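Local coordinates for protein HRI1 (PDB 3RBY) that is of unknown, non-essential function but interacts with the protein HRR25 and may interact with SEC72, at residues Pro135-Leu140 and Ile173-Ile177; Ser28-His32 and Ile241-Ala245; Tyr33-Phe39 and Phe51-Gly57. Residue numbers count along the deposited sequence, not the author numbering.

Interaction 1. Residues Pro135-Leu140 and Ile173-Ile177; sequences PSREDL and IGRWI
W176 lays its indole along the backbone of P135-L140, giving up more surface (97 Å²) than any other residue here. Its chi1 is m and chi2 80°, so the ring edge reaches that chain: NE1 donates to R137 O at 2.9 Å, while CD1 lies 3.4 Å from P135 O. Tryptophan suits the place, offering a broad apolar surface and one donor for a carbonyl in a segment without regular structure. I173-W176 forms a type II' beta turn, closed by W176 N to I173 O (2.9 Å) and I173 N to W176 O (3.0 Å); it is the tight hairpin linking strands 166-173 and 176-183 of the seven-stranded antiparallel sheet. The loop after strand 124-132 of the ten-stranded sheet packs on this hairpin, with S136 and G174 nearest in register (CA-CA 4.6 Å). G174 holds the first corner at phi 53°, psi -121°, angles that favour glycine; a CB would also clash with P135 O. That oxygen accepts a nearly straight bond from R175 N (2.8 Å, 173°). P135 is buried, its CB 3.5 Å from I173 CG2. R175, m then t, runs along the S136-E138 backbone: CD lies 3.6 Å from E138 N, and NH1 makes a weak bond to S136 O (2.9 Å, 125°), while the guanidinium's salt bridge goes to D201, whose backbone N also binds the E138 carboxylate. R137 and D139 point away from the hairpin; their partners are D139 and R137 of the second subunit, respectively.

Interaction 2. Residues Ser28-His32 and Ile241-Ala245; sequences STDGH and IEYHA
Hydrogen bonds dominate. The E242 side chain, extended in t,t, reaches the S28-G31 type I turn, its carboxylate matching two donors: OE1 accepts from S28 OG (2.7 Å) and OE2 from D30 N (2.9 Å, 169°). OE2 also bonds S156 on the adjoining strand. D30, chi1 m, returns OD1 to H244 NE2 (2.7 Å, 170°), a His-carboxylate hydrogen bond. Inside the turn G31 N meets S28 O at 2.9 Å; glycine tolerates the phi of 106° at G31. The turn joins strands 24-27 and 33-38 of one sheet and leans on strand 236-244 of the other, where I241 and E242 both face V158 in a classic beta bulge. Backbones stay apart, CA-CA 7.1 Å for D30-E242 and 8.0 Å for T29-H244. The oxygen of water 1 lies 2.7 Å from D30 OD2, 2.6 Å from H32 NE2 and 2.7 Å from I241 O, while H32 ND1 bonds N59 N. I241 CD1 sits over the H32 ring face (CH-pi, 3.9 Å to its centroid).

Interaction 3. Residues Tyr33-Phe39 and Phe51-Gly57; sequences YISLRPF and FEWAFAG
Two bulky aromatics on one face fill hollows above small neighbours. Y33 (chi1 p) folds its ring over G57, whose CA lies 3.8 Å from the ring centroid (CH-pi); a CB there would strike Y33 OH. F55, also p, covers S35, with S35 CB 3.8 Å from the F55 ring centroid (CH-pi), and F55 CD2 meets Y33 CE1 at 3.7 Å. Strands 33-38 and 53-57 run antiparallel at 172°, axes 4.6 Å apart, as neighbours in the ten-stranded sheet of this beta-barrel protein. Y33-G57 and S35-F55 are hydrogen-bonded pairs (Y33 N to G57 O 2.9 Å, G57 N to Y33 O 2.9 Å, S35 N to F55 O 2.8 Å, F55 N to S35 O 3.2 Å). On the other face A56 and A54 leave room for I34 (CG1 to A56 CB 3.9 Å) and L36 (CD2 to A54 CB 4.1 Å), which pack against strand 176-183. A beta bulge between L36 and P38 shifts the register by one: E52 N bonds R37 O (2.9 Å), and P38 pairs with F51, CA to CD2 3.6 Å. R37, m,t,t, lays its guanidinium face toward the edge of W53 (NH1 to CE3 4.0 Å) and pairs with E128; F39 rests on E52, CZ to CA 3.4 Å.

From the N terminus, the turn 28-32 comes first, and its contact with the C-terminal end, interaction 2, closes a loop spanning nearly the whole chain. Strand 33-38 follows directly, and interaction 3 closes a short loop to strand 51-57 nested inside it; the two touch where H32 CB lies 4.1 Å from G57 O. Interaction 1, later in the chain and in series with interaction 3, is nested in the same large loop. It touches interaction 2 through I173 CD1 and S28 N, 4.2 Å apart. Interaction 3 stays within the ten-stranded sheet, whereas interactions 1 and 2, centres 15 Å apart, bring loops following its strands against the seven-stranded sheet.

Interaction 1. Residues Pro135-Leu140 and Ile173-Ile177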
loop_
_atom_site.group_PDB
_atom_site.type_symbol
_atom_site.label_atom_id
_atom_site.label_comp_id
_atom_site.label_asym_id
_atom_site.label_seq_id
_atom_site.Cartn_x
_atom_site.Cartn_y
_atom_site.Cartn_z
ATOM N N PRO A 135 -13.137 -0.970 -3.572
ATOM C CA PRO A 135 -14.076 -1.795 -2.798
ATOM C C PRO A 135 -14.869 -2.756 -3.654
ATOM O O PRO A 135 -15.490 -3.674 -3.122
ATOM C CB PRO A 135 -15.017 -0.761 -2.149
ATOM C CG PRO A 135 -14.862 0.478 -2.957
ATOM C CD PRO A 135 -13.437 0.469 -3.451
ATOM N N SER A 136 -14.856 -2.545 -4.962
ATOM C CA SER A 136 -15.599 -3.424 -5.851
ATOM C C SER A 136 -14.816 -4.687 -6.228
ATOM O O SER A 136 -15.335 -5.516 -6.970
ATOM C CB SER A 136 -16.069 -2.678 -7.094
ATOM O OG SER A 136 -14.978 -2.138 -7.817
ATOM N N ARG A 137 -13.592 -4.839 -5.701
ATOM C CA ARG A 137 -12.781 -6.051 -5.917
ATOM C C ARG A 137 -12.745 -6.933 -4.680
ATOM O O ARG A 137 -12.805 -6.425 -3.552
ATOM C CB ARG A 137 -11.341 -5.675 -6.255
ATOM C CG ARG A 137 -11.264 -4.511 -7.206
ATOM C CD ARG A 137 -11.865 -4.906 -8.527
ATOM N NE ARG A 137 -10.826 -5.335 -9.453
ATOM C CZ ARG A 137 -10.459 -4.637 -10.529
ATOM N NH1 ARG A 137 -9.486 -5.095 -11.306
ATOM N NH2 ARG A 137 -11.071 -3.487 -10.836
ATOM N N GLU A 138 -12.616 -8.246 -4.877
ATOM C CA GLU A 138 -12.447 -9.155 -3.734
ATOM C C GLU A 138 -11.004 -9.193 -3.202
ATOM O O GLU A 138 -10.762 -9.613 -2.068
ATOM C CB GLU A 138 -12.964 -10.559 -4.046
ATOM C CG GLU A 138 -11.991 -11.473 -4.785
ATOM C CD GLU A 138 -12.601 -12.844 -5.071
ATOM O OE1 GLU A 138 -11.847 -13.771 -5.434
ATOM O OE2 GLU A 138 -13.840 -12.991 -4.940
ATOM N N ASP A 139 -10.053 -8.740 -4.012
ATOM C CA ASP A 139 -8.683 -8.540 -3.545
ATOM C C ASP A 139 -8.462 -7.082 -3.111
ATOM O O ASP A 139 -9.274 -6.197 -3.393
ATOM C CB ASP A 139 -7.707 -8.896 -4.665
ATOM C CG ASP A 139 -7.715 -10.369 -4.992
ATOM O OD1 ASP A 139 -7.447 -11.184 -4.075
ATOM O OD2 ASP A 139 -7.998 -10.707 -6.157
ATOM N N LEU A 140 -7.336 -6.842 -2.449
ATOM C CA LEU A 140 -6.942 -5.494 -2.064
ATOM C C LEU A 140 -6.144 -4.846 -3.190
ATOM O O LEU A 140 -4.928 -5.005 -3.266
ATOM C CB LEU A 140 -6.102 -5.530 -0.787
ATOM C CG LEU A 140 -6.815 -5.204 0.526
ATOM C CD1 LEU A 140 -8.148 -5.927 0.611
ATOM C CD2 LEU A 140 -5.931 -5.560 1.710
ATOM N N ILE A 173 -19.509 -1.382 1.749
ATOM C CA ILE A 173 -18.929 -0.695 0.599
ATOM C C ILE A 173 -18.443 -1.685 -0.462
ATOM O O ILE A 173 -17.461 -2.438 -0.257
ATOM C CB ILE A 173 -17.779 0.227 1.007
ATOM C CG1 ILE A 173 -18.237 1.147 2.148
ATOM C CG2 ILE A 173 -17.293 1.034 -0.208
ATOM C CD1 ILE A 173 -17.154 2.091 2.631
ATOM N N GLY A 174 -19.120 -1.669 -1.605
ATOM C CA GLY A 174 -18.857 -2.659 -2.630
ATOM C C GLY A 174 -18.939 -4.057 -2.044
ATOM O O GLY A 174 -19.989 -4.444 -1.486
ATOM N N ARG A 175 -17.836 -4.805 -2.143
ATOM C CA ARG A 175 -17.806 -6.176 -1.649
ATOM C C ARG A 175 -17.443 -6.287 -0.173
ATOM O O ARG A 175 -17.557 -7.364 0.420
ATOM C CB ARG A 175 -16.839 -7.014 -2.478
ATOM C CG ARG A 175 -17.278 -7.235 -3.929
ATOM C CD ARG A 175 -16.218 -8.065 -4.632
ATOM N NE ARG A 175 -16.784 -9.087 -5.508
ATOM C CZ ARG A 175 -17.366 -8.806 -6.663
ATOM N NH1 ARG A 175 -17.472 -7.540 -7.057
ATOM N NH2 ARG A 175 -17.854 -9.784 -7.412
ATOM N N TRP A 176 -17.029 -5.175 0.428
ATOM C CA TRP A 176 -16.463 -5.212 1.785
ATOM C C TRP A 176 -17.405 -4.692 2.878
ATOM O O TRP A 176 -17.810 -3.523 2.870
ATOM C CB TRP A 176 -15.154 -4.429 1.842
ATOM C CG TRP A 176 -14.069 -4.978 0.971
ATOM C CD1 TRP A 176 -13.924 -4.786 -0.373
ATOM C CD2 TRP A 176 -12.947 -5.791 1.386
ATOM N NE1 TRP A 176 -12.796 -5.440 -0.824
ATOM C CE2 TRP A 176 -12.178 -6.063 0.232
ATOM C CE3 TRP A 176 -12.535 -6.324 2.613
ATOM C CZ2 TRP A 176 -11.000 -6.847 0.270
ATOM C CZ3 TRP A 176 -11.360 -7.101 2.656
ATOM C CH2 TRP A 176 -10.610 -7.352 1.494
ATOM N N ILE A 177 -17.714 -5.562 3.836
ATOM C CA ILE A 177 -18.622 -5.220 4.913
ATOM C C ILE A 177 -17.886 -5.221 6.248
ATOM O O ILE A 177 -17.221 -6.201 6.592
ATOM C CB ILE A 177 -19.786 -6.230 5.002
ATOM C CG1 ILE A 177 -20.688 -6.137 3.759
ATOM C CG2 ILE A 177 -20.601 -6.009 6.267
ATOM C CD1 ILE A 177 -20.414 -7.205 2.712
#

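Interaction 2. Residues Ser28-His32 and Ile241-Ala245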
loop_
_atom_site.group_PDB
_atom_site.type_symbol
_atom_site.label_atom_id
_atom_site.label_comp_id
_atom_site.label_asym_id
_atom_site.label_seq_id
_atom_site.Cartn_x
_atom_site.Cartn_y
_atom_site.Cartn_z
ATOM N N SER A 28 -18.817 5.539 4.397
ATOM C CA SER A 28 -19.924 5.485 3.459
ATOM C C SER A 28 -20.047 6.818 2.727
ATOM O O SER A 28 -19.490 7.827 3.166
ATOM C CB SER A 28 -21.241 5.161 4.168
ATOM O OG SER A 28 -21.640 6.227 5.016
ATOM N N THR A 29 -20.774 6.806 1.615
ATOM C CA THR A 29 -21.034 8.000 0.839
ATOM C C THR A 29 -21.665 9.074 1.739
ATOM O O THR A 29 -21.250 10.234 1.724
ATOM C CB THR A 29 -21.996 7.680 -0.314
ATOM O OG1 THR A 29 -21.464 6.600 -1.097
ATOM C CG2 THR A 29 -22.200 8.915 -1.210
ATOM N N ASP A 30 -22.678 8.689 2.513
ATOM C CA ASP A 30 -23.324 9.617 3.441
ATOM C C ASP A 30 -22.392 10.083 4.576
ATOM O O ASP A 30 -22.711 11.051 5.275
ATOM C CB ASP A 30 -24.609 9.014 4.032
ATOM C CG ASP A 30 -25.713 8.870 3.009
ATOM O OD1 ASP A 30 -25.478 9.193 1.818
ATOM O OD2 ASP A 30 -26.815 8.415 3.402
ATOM N N GLY A 31 -21.261 9.400 4.769
ATOM C CA GLY A 31 -20.265 9.834 5.748
ATOM C C GLY A 31 -20.158 9.021 7.038
ATOM O O GLY A 31 -19.366 9.367 7.924
ATOM N N HIS A 32 -20.952 7.954 7.164
ATOM C CA HIS A 32 -20.851 7.055 8.318
ATOM C C HIS A 32 -19.530 6.261 8.213
ATOM O O HIS A 32 -19.080 5.931 7.101
ATOM C CB HIS A 32 -22.057 6.113 8.363
ATOM C CG HIS A 32 -23.365 6.804 8.149
ATOM N ND1 HIS A 32 -23.789 7.855 8.942
ATOM C CD2 HIS A 32 -24.331 6.630 7.212
ATOM C CE1 HIS A 32 -24.960 8.282 8.513
ATOM N NE2 HIS A 32 -25.314 7.555 7.464
ATOM N N ILE A 241 -30.154 2.990 7.190
ATOM C CA ILE A 241 -30.147 4.464 7.210
ATOM C C ILE A 241 -29.478 5.071 5.976
ATOM O O ILE A 241 -29.433 6.301 5.802
ATOM C CB ILE A 241 -29.484 5.004 8.484
ATOM C CG1 ILE A 241 -27.985 4.656 8.478
ATOM C CG2 ILE A 241 -30.178 4.437 9.718
ATOM C CD1 ILE A 241 -27.167 5.286 9.631
ATOM N N GLU A 242 -28.943 4.199 5.132
ATOM C CA GLU A 242 -28.308 4.606 3.887
ATOM C C GLU A 242 -28.397 3.437 2.894
ATOM O O GLU A 242 -28.111 2.274 3.246
ATOM C CB GLU A 242 -26.844 5.004 4.131
ATOM C CG GLU A 242 -26.105 5.431 2.856
ATOM C CD GLU A 242 -24.659 5.862 3.110
ATOM O OE1 GLU A 242 -24.259 6.012 4.290
ATOM O OE2 GLU A 242 -23.913 6.053 2.124
ATOM N N TYR A 243 -28.805 3.737 1.665
ATOM C CA TYR A 243 -28.911 2.711 0.639
ATOM C C TYR A 243 -28.624 3.257 -0.763
ATOM O O TYR A 243 -29.549 3.539 -1.531
ATOM C CB TYR A 243 -30.297 2.058 0.681
ATOM C CG TYR A 243 -30.341 0.689 0.032
ATOM C CD1 TYR A 243 -29.927 -0.442 0.732
ATOM C CD2 TYR A 243 -30.791 0.524 -1.277
ATOM C CE1 TYR A 243 -29.960 -1.707 0.151
ATOM C CE2 TYR A 243 -30.830 -0.745 -1.876
ATOM C CZ TYR A 243 -30.415 -1.855 -1.153
ATOM O OH TYR A 243 -30.453 -3.117 -1.730
ATOM N N HIS A 244 -27.343 3.402 -1.096
ATOM C CA HIS A 244 -26.956 3.769 -2.456
ATOM C C HIS A 244 -26.518 2.526 -3.218
ATOM O O HIS A 244 -25.350 2.134 -3.155
ATOM C CB HIS A 244 -25.817 4.801 -2.459
ATOM C CG HIS A 244 -26.124 6.041 -1.687
ATOM N ND1 HIS A 244 -27.117 6.924 -2.065
ATOM C CD2 HIS A 244 -25.571 6.557 -0.564
ATOM C CE1 HIS A 244 -27.160 7.926 -1.207
ATOM N NE2 HIS A 244 -26.229 7.731 -0.286
ATOM N N ALA A 245 -27.452 1.906 -3.934
ATOM C CA ALA A 245 -27.147 0.746 -4.777
ATOM C C ALA A 245 -26.108 1.079 -5.862
ATOM O O ALA A 245 -26.004 2.225 -6.337
ATOM C CB ALA A 245 -28.429 0.182 -5.409
ATOM O OXT ALA A 245 -25.337 0.211 -6.287
HETATM O O HOH W 1 -27.390 8.115 6.002
#

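Interaction 3. Residues Tyr33-Phe39 and Phe51-Gly57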
loop_
_atom_site.group_PDB
_atom_site.type_symbol
_atom_site.label_atom_id
_atom_site.label_comp_id
_atom_site.label_asym_id
_atom_site.label_seq_id
_atom_site.Cartn_x
_atom_site.Cartn_y
_atom_site.Cartn_z
ATOM N N TYR A 33 -18.904 5.970 9.354
ATOM C CA TYR A 33 -17.570 5.367 9.346
ATOM C C TYR A 33 -17.375 4.290 10.424
ATOM O O TYR A 33 -17.924 4.397 11.532
ATOM C CB TYR A 33 -16.503 6.460 9.509
ATOM C CG TYR A 33 -16.562 7.141 10.857
ATOM C CD1 TYR A 33 -15.845 6.643 11.936
ATOM C CD2 TYR A 33 -17.348 8.280 11.059
ATOM C CE1 TYR A 33 -15.893 7.254 13.179
ATOM C CE2 TYR A 33 -17.403 8.904 12.308
ATOM C CZ TYR A 33 -16.674 8.380 13.361
ATOM O OH TYR A 33 -16.718 8.981 14.602
ATOM N N ILE A 34 -16.593 3.260 10.085
ATOM C CA ILE A 34 -16.124 2.251 11.042
ATOM C C ILE A 34 -14.666 1.902 10.727
ATOM O O ILE A 34 -14.249 1.932 9.565
ATOM C CB ILE A 34 -16.979 0.975 10.981
ATOM C CG1 ILE A 34 -16.536 -0.040 12.036
ATOM C CG2 ILE A 34 -16.905 0.359 9.606
ATOM C CD1 ILE A 34 -17.594 -1.085 12.324
ATOM N N SER A 35 -13.891 1.588 11.758
ATOM C CA SER A 35 -12.507 1.186 11.566
ATOM C C SER A 35 -12.183 -0.005 12.471
ATOM O O SER A 35 -12.162 0.139 13.697
ATOM C CB SER A 35 -11.557 2.362 11.844
ATOM O OG SER A 35 -10.218 2.053 11.482
ATOM N N LEU A 36 -11.963 -1.182 11.872
ATOM C CA LEU A 36 -11.622 -2.396 12.627
ATOM C C LEU A 36 -10.126 -2.646 12.492
ATOM O O LEU A 36 -9.582 -2.576 11.379
ATOM C CB LEU A 36 -12.420 -3.603 12.132
ATOM C CG LEU A 36 -13.936 -3.416 12.238
ATOM C CD1 LEU A 36 -14.699 -4.669 11.781
ATOM C CD2 LEU A 36 -14.317 -3.026 13.670
ATOM N N ARG A 37 -9.450 -2.905 13.615
ATOM C CA ARG A 37 -7.979 -3.005 13.602
ATOM C C ARG A 37 -7.447 -4.310 14.208
ATOM O O ARG A 37 -6.639 -4.294 15.139
ATOM C CB ARG A 37 -7.363 -1.760 14.261
ATOM C CG ARG A 37 -8.036 -0.452 13.742
ATOM C CD ARG A 37 -7.268 0.846 14.024
ATOM N NE ARG A 37 -7.846 1.936 13.241
ATOM C CZ ARG A 37 -7.382 3.182 13.171
ATOM N NH1 ARG A 37 -6.308 3.545 13.854
ATOM N NH2 ARG A 37 -8.002 4.071 12.393
ATOM N N PRO A 38 -7.887 -5.451 13.659
ATOM C CA PRO A 38 -7.465 -6.754 14.198
ATOM C C PRO A 38 -5.959 -6.924 14.044
ATOM O O PRO A 38 -5.427 -6.543 13.002
ATOM C CB PRO A 38 -8.203 -7.758 13.301
ATOM C CG PRO A 38 -8.377 -7.022 11.996
ATOM C CD PRO A 38 -8.551 -5.569 12.348
ATOM N N PHE A 39 -5.275 -7.451 15.058
ATOM C CA PHE A 39 -3.859 -7.810 14.910
ATOM C C PHE A 39 -3.694 -8.925 13.886
ATOM O O PHE A 39 -4.589 -9.775 13.741
ATOM C CB PHE A 39 -3.289 -8.312 16.233
ATOM C CG PHE A 39 -3.215 -7.270 17.296
ATOM C CD1 PHE A 39 -3.975 -7.384 18.452
ATOM C CD2 PHE A 39 -2.379 -6.170 17.140
ATOM C CE1 PHE A 39 -3.885 -6.411 19.443
ATOM C CE2 PHE A 39 -2.288 -5.196 18.110
ATOM C CZ PHE A 39 -3.035 -5.309 19.266
ATOM N N PHE A 51 -7.576 -7.147 18.838
ATOM C CA PHE A 51 -7.677 -5.871 18.133
ATOM C C PHE A 51 -6.795 -4.843 18.801
ATOM O O PHE A 51 -6.769 -4.755 20.039
ATOM C CB PHE A 51 -9.108 -5.346 18.185
ATOM C CG PHE A 51 -10.120 -6.286 17.607
ATOM C CD1 PHE A 51 -10.804 -7.186 18.419
ATOM C CD2 PHE A 51 -10.397 -6.264 16.254
ATOM C CE1 PHE A 51 -11.746 -8.049 17.879
ATOM C CE2 PHE A 51 -11.337 -7.120 15.708
ATOM C CZ PHE A 51 -12.012 -8.021 16.518
ATOM N N GLU A 52 -6.106 -4.043 17.996
ATOM C CA GLU A 52 -5.296 -2.954 18.513
ATOM C C GLU A 52 -6.288 -1.889 18.963
ATOM O O GLU A 52 -6.069 -1.194 19.956
ATOM C CB GLU A 52 -4.257 -2.522 17.480
ATOM C CG GLU A 52 -3.727 -1.113 17.681
ATOM C CD GLU A 52 -2.841 -0.658 16.538
ATOM O OE1 GLU A 52 -3.318 0.126 15.692
ATOM O OE2 GLU A 52 -1.669 -1.085 16.485
ATOM N N TRP A 53 -7.385 -1.773 18.221
ATOM C CA TRP A 53 -8.432 -0.805 18.523
ATOM C C TRP A 53 -9.589 -0.939 17.536
ATOM O O TRP A 53 -9.489 -1.656 16.541
ATOM C CB TRP A 53 -7.806 0.586 18.412
ATOM C CG TRP A 53 -8.683 1.682 18.933
ATOM C CD1 TRP A 53 -9.609 1.586 19.931
ATOM C CD2 TRP A 53 -8.720 3.041 18.483
ATOM N NE1 TRP A 53 -10.217 2.800 20.131
ATOM C CE2 TRP A 53 -9.689 3.711 19.254
ATOM C CE3 TRP A 53 -8.025 3.758 17.503
ATOM C CZ2 TRP A 53 -9.983 5.061 19.076
ATOM C CZ3 TRP A 53 -8.317 5.097 17.328
ATOM C CH2 TRP A 53 -9.288 5.735 18.110
ATOM N N ALA A 54 -10.686 -0.246 17.820
ATOM C CA ALA A 54 -11.863 -0.273 16.957
ATOM C C ALA A 54 -12.790 0.888 17.296
ATOM O O ALA A 54 -13.009 1.193 18.468
ATOM C CB ALA A 54 -12.592 -1.597 17.095
ATOM N N PHE A 55 -13.332 1.536 16.270
ATOM C CA PHE A 55 -14.213 2.674 16.486
ATOM C C PHE A 55 -15.157 2.850 15.308
ATOM O O PHE A 55 -14.942 2.283 14.229
ATOM C CB PHE A 55 -13.424 3.963 16.767
ATOM C CG PHE A 55 -12.566 4.452 15.612
ATOM C CD1 PHE A 55 -11.179 4.282 15.635
ATOM C CD2 PHE A 55 -13.132 5.119 14.530
ATOM C CE1 PHE A 55 -10.371 4.752 14.587
ATOM C CE2 PHE A 55 -12.331 5.603 13.479
ATOM C CZ PHE A 55 -10.947 5.415 13.510
ATOM N N ALA A 56 -16.215 3.618 15.535
ATOM C CA ALA A 56 -17.224 3.857 14.516
ATOM C C ALA A 56 -18.059 5.064 14.925
ATOM O O ALA A 56 -18.075 5.458 16.101
ATOM C CB ALA A 56 -18.106 2.624 14.334
ATOM N N GLY A 57 -18.739 5.663 13.962
ATOM C CA GLY A 57 -19.620 6.772 14.261
ATOM C C GLY A 57 -20.463 7.031 13.043
ATOM O O GLY A 57 -20.028 6.779 11.911
HETATM O O HOH W 2 -4.980 1.953 16.032
#